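Local coordinates for membrane-bound protease PH1510 (Pyrococcus horikoshii OT3, PDB 3WWV), which cleaves protein substrates, including a stomatin homolog, preferentially near hydrophobic or aromatic residues, and is represented here by its C-terminal OB-fold domain, at residues M26-R30 / G31-K35; V53-G57 / L58-V62. All coordinates share one frame; numbering follows the deposited sequence.

Interaction 1 (M26-R30 / G31-K35); sequences MIKVR and GELWK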
# COMPACT_ATOMS: atom_id res chain seq x y z
N MET A 26 -3.73 -16.99 0.24
CA MET A 26 -3.53 -16.93 1.67
C MET A 26 -2.17 -16.30 1.96
O MET A 26 -1.18 -16.68 1.35
CB MET A 26 -3.60 -18.35 2.22
CG MET A 26 -4.07 -18.47 3.65
SD MET A 26 -5.86 -18.37 3.78
CE MET A 26 -6.04 -18.05 5.54
N ILE A 27 -2.12 -15.34 2.88
CA ILE A 27 -0.84 -14.75 3.30
C ILE A 27 -0.65 -14.76 4.82
O ILE A 27 -1.62 -14.84 5.58
CB ILE A 27 -0.62 -13.30 2.78
CG1 ILE A 27 -1.59 -12.31 3.43
CG2 ILE A 27 -0.65 -13.25 1.26
CD1 ILE A 27 -1.35 -10.86 3.03
N LYS A 28 0.60 -14.69 5.24
CA LYS A 28 0.91 -14.55 6.65
C LYS A 28 1.36 -13.12 6.91
O LYS A 28 2.32 -12.65 6.30
CB LYS A 28 1.98 -15.56 7.07
CG LYS A 28 1.89 -15.95 8.54
CD LYS A 28 2.79 -17.14 8.85
CE LYS A 28 2.60 -17.64 10.28
NZ LYS A 28 1.26 -18.26 10.48
N VAL A 29 0.64 -12.42 7.78
CA VAL A 29 1.03 -11.07 8.17
C VAL A 29 1.10 -11.03 9.69
O VAL A 29 0.11 -11.34 10.36
CB VAL A 29 0.06 -9.99 7.65
CG1 VAL A 29 0.41 -8.63 8.25
CG2 VAL A 29 0.12 -9.91 6.14
N ARG A 30 2.26 -10.61 10.20
CA ARG A 30 2.65 -10.80 11.60
C ARG A 30 2.66 -12.31 11.85
O ARG A 30 3.39 -13.04 11.17
CB ARG A 30 1.73 -10.02 12.55
CG ARG A 30 1.73 -8.51 12.32
CD ARG A 30 0.54 -7.83 13.00
NE ARG A 30 -0.75 -8.27 12.47
CZ ARG A 30 -1.93 -7.72 12.76
NH1 ARG A 30 -2.02 -6.68 13.58
NH2 ARG A 30 -3.03 -8.21 12.22
N GLY A 31 1.86 -12.79 12.79
CA GLY A 31 1.77 -14.22 13.00
C GLY A 31 0.52 -14.83 12.39
O GLY A 31 0.40 -16.05 12.32
N GLU A 32 -0.39 -13.96 11.93
CA GLU A 32 -1.73 -14.36 11.52
C GLU A 32 -1.82 -14.80 10.06
O GLU A 32 -1.19 -14.20 9.18
CB GLU A 32 -2.72 -13.20 11.70
CG GLU A 32 -3.02 -12.77 13.13
CD GLU A 32 -4.09 -11.69 13.17
OE1 GLU A 32 -5.30 -12.02 13.11
OE2 GLU A 32 -3.72 -10.49 13.26
N LEU A 33 -2.64 -15.81 9.82
CA LEU A 33 -3.01 -16.17 8.47
C LEU A 33 -4.18 -15.31 8.02
O LEU A 33 -5.16 -15.15 8.75
CB LEU A 33 -3.41 -17.64 8.38
CG LEU A 33 -2.35 -18.73 8.50
CD1 LEU A 33 -3.04 -20.08 8.37
CD2 LEU A 33 -1.26 -18.56 7.45
N TRP A 34 -4.08 -14.78 6.80
CA TRP A 34 -5.15 -13.98 6.20
C TRP A 34 -5.49 -14.42 4.77
O TRP A 34 -4.61 -14.83 4.01
CB TRP A 34 -4.75 -12.52 6.15
CG TRP A 34 -4.84 -11.81 7.44
CD1 TRP A 34 -3.93 -11.79 8.44
CD2 TRP A 34 -5.92 -10.96 7.86
NE1 TRP A 34 -4.36 -11.00 9.47
CE2 TRP A 34 -5.59 -10.48 9.14
CE3 TRP A 34 -7.14 -10.57 7.28
CZ2 TRP A 34 -6.43 -9.62 9.86
CZ3 TRP A 34 -7.97 -9.71 7.99
CH2 TRP A 34 -7.62 -9.25 9.27
N LYS A 35 -6.77 -14.31 4.42
CA LYS A 35 -7.18 -14.39 3.03
C LYS A 35 -6.64 -13.14 2.35
O LYS A 35 -6.63 -12.06 2.95
CB LYS A 35 -8.70 -14.41 2.91
CG LYS A 35 -9.36 -15.74 3.27
CD LYS A 35 -10.87 -15.64 3.13
CE LYS A 35 -11.50 -17.02 2.96
NZ LYS A 35 -12.63 -17.01 1.99
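Met-26 sets CG trans to its own backbone N (chi1 -152°) and then bends at chi2, a course that carries SD and CE across to the partner strand, where CE lies 3.9 Å from Leu-33 CB. Lys-28 leaves its strand on the same face and turns only at its last torsion (chi4 68°), which folds the ammonium back so that NZ donates to Gly-31 O at 3.0 Å, from above the carbonyl plane. With Met-26 cut back to an alanine, Leu-33 CB and the backbone at Trp-34 O would probably lose the thioether that lies against them.

Ile-27 and Trp-34 carry the other face of the hairpin. Their paired backbones exchange two nearly straight bonds, with Trp-34 N 2.7 Å from Ile-27 O, and their side chains cross at an angle, Ile-27 CG1 meeting Trp-34 CB at 4.2 Å. Val-29 CB comes within 4.4 Å of Trp-34 CD1, extending this apolar patch, which packs on Leu-60 of strand 59-64 and on Met-10 of helix 7-10. Near the turn, Arg-30 and Glu-32 run side by side in the same direction, and NH2 of Arg-30 forms a salt bridge with Glu-32 OE2, the two flat groups being inclined by 35°. Arg-30 NE is buried by the contact and has no polar partner in the model.

Val-29 N bonds to Glu-32 O at 2.9 Å, and Glu-32 N returns a bond to Val-29 O. Between them Arg-30 adopts a positive phi and Gly-31 completes the bend: a two-residue beta hairpin closed by a type II' turn, joining strands 24-29 and 32-38 of the OB-fold domain.

Interaction 2 (V53-G57 / L58-V62); sequences VDMDG and LTLIV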
# COMPACT_ATOMS: atom_id res chain seq x y z
N VAL A 53 -2.25 -3.09 0.72
CA VAL A 53 -2.62 -1.76 0.20
C VAL A 53 -4.07 -1.36 0.48
O VAL A 53 -4.41 -0.17 0.43
CB VAL A 53 -2.30 -1.59 -1.31
CG1 VAL A 53 -0.80 -1.73 -1.56
CG2 VAL A 53 -3.08 -2.58 -2.17
N ASP A 54 -4.92 -2.35 0.77
CA ASP A 54 -6.34 -2.12 1.05
C ASP A 54 -6.93 -3.35 1.73
O ASP A 54 -6.24 -4.35 1.92
CB ASP A 54 -7.11 -1.83 -0.24
CG ASP A 54 -8.40 -1.06 -0.00
OD1 ASP A 54 -8.72 -0.68 1.15
OD2 ASP A 54 -9.10 -0.83 -1.00
N MET A 55 -8.21 -3.26 2.08
CA MET A 55 -8.92 -4.38 2.68
C MET A 55 -10.36 -4.43 2.19
O MET A 55 -11.02 -3.41 2.07
CB MET A 55 -8.90 -4.26 4.20
CG MET A 55 -8.68 -5.59 4.90
SD MET A 55 -8.82 -5.47 6.68
CE MET A 55 -7.69 -4.14 7.00
N ASP A 56 -10.81 -5.65 1.90
CA ASP A 56 -12.15 -5.93 1.41
C ASP A 56 -12.78 -6.93 2.38
O ASP A 56 -12.53 -8.14 2.27
CB ASP A 56 -12.06 -6.55 0.02
CG ASP A 56 -13.39 -6.54 -0.72
OD1 ASP A 56 -14.35 -5.88 -0.27
OD2 ASP A 56 -13.45 -7.19 -1.78
N GLY A 57 -13.58 -6.44 3.31
CA GLY A 57 -14.07 -7.29 4.39
C GLY A 57 -12.88 -7.81 5.16
O GLY A 57 -12.07 -7.04 5.65
N LEU A 58 -12.75 -9.13 5.24
CA LEU A 58 -11.62 -9.78 5.88
C LEU A 58 -10.54 -10.24 4.89
O LEU A 58 -9.62 -10.98 5.25
CB LEU A 58 -12.10 -10.97 6.73
CG LEU A 58 -13.05 -10.67 7.90
CD1 LEU A 58 -13.62 -11.96 8.46
CD2 LEU A 58 -12.36 -9.84 8.98
N THR A 59 -10.65 -9.80 3.63
CA THR A 59 -9.67 -10.16 2.61
C THR A 59 -8.68 -9.01 2.39
O THR A 59 -9.08 -7.88 2.08
CB THR A 59 -10.35 -10.54 1.27
OG1 THR A 59 -11.28 -11.61 1.48
CG2 THR A 59 -9.34 -10.97 0.21
N LEU A 60 -7.39 -9.28 2.57
CA LEU A 60 -6.34 -8.27 2.34
C LEU A 60 -6.03 -8.13 0.85
O LEU A 60 -5.89 -9.12 0.14
CB LEU A 60 -5.06 -8.63 3.10
CG LEU A 60 -5.20 -8.86 4.59
CD1 LEU A 60 -3.85 -9.21 5.20
CD2 LEU A 60 -5.79 -7.63 5.27
N ILE A 61 -5.95 -6.88 0.38
CA ILE A 61 -5.58 -6.59 -1.01
C ILE A 61 -4.12 -6.17 -1.00
O ILE A 61 -3.71 -5.32 -0.22
CB ILE A 61 -6.51 -5.55 -1.64
CG1 ILE A 61 -7.93 -6.13 -1.70
CG2 ILE A 61 -6.06 -5.15 -3.04
CD1 ILE A 61 -9.01 -5.09 -1.61
N VAL A 62 -3.34 -6.82 -1.86
CA VAL A 62 -1.89 -6.75 -1.78
C VAL A 62 -1.32 -6.55 -3.17
O VAL A 62 -1.96 -6.92 -4.17
CB VAL A 62 -1.28 -8.04 -1.16
CG1 VAL A 62 -1.84 -8.30 0.24
CG2 VAL A 62 -1.52 -9.25 -2.04
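A beta hairpin with a classic bulge in its first strand joins strands 49-56 and 59-64, and the bulge places Val-53 and Asp-54 together opposite Ile-61. Ile-61 O takes a short bond from Val-53 N at 2.8 Å and a weak one from Asp-54 N at 3.4 Å. In return Ile-61 N donates to Asp-54 O.

On the face shared with Asp-54, Asp-56 and Thr-59, the side chain of Ile-61 spans the contact. Its CG1 branch lies trans to the carbonyl carbon (chi1 -64°), which runs CD1 along the first strand to within 3.8 Å of Asp-56 CB, whereas the CG2 branch turns the other way and meets Val-53 CG2 at 4.0 Å. Asp-56 OD2 forms a salt bridge with Arg-37 of strand 32-38, whereas Asp-54 OD1 accepts a weak bond from the neighbouring Met-55 N and makes a long, weak ion pair with Lys-7. At the bulge Val-53 also packs on Ile-11 of the second subunit, so this end of the hairpin adjoins the dimer contact.

On the opposite face Met-55 and Leu-60 point the same way side by side. CG of Met-55 rests 3.6 Å from Leu-60 CD2, and both side chains continue onto Met-10 of helix 7-10.

At the far end the chain reverses in a type II' turn through Gly-57, whose positive phi suits glycine, and Leu-58. Asp-56 N donates almost straight to Thr-59 O (174° at the hydrogen, 2.8 Å) beside it. Tight reversal at one end and classic bulge at the other together mark this hairpin of the OB fold.

From the N terminus, helix 7-10 and strand 14-19 precede interaction 1, which closes the tight turn between strands 24-29 and 32-38. The chain then runs from the end of strand 32-38 to strand 49-56, and interaction 2 closes the second turn, between 49-56 and 59-64. The two contacts therefore stand in series, neither enclosing nor crossing the other. They meet in space because strand 59-64 pairs in parallel with 32-38: Leu-60 N lies 2.9 Å from Lys-35 O, a probable hydrogen bond, and Leu-60 CD1 packs on Trp-34 CB at 3.6 Å. Two local hairpins thus become one sheet, with Met-10 of helix 7-10 touching both.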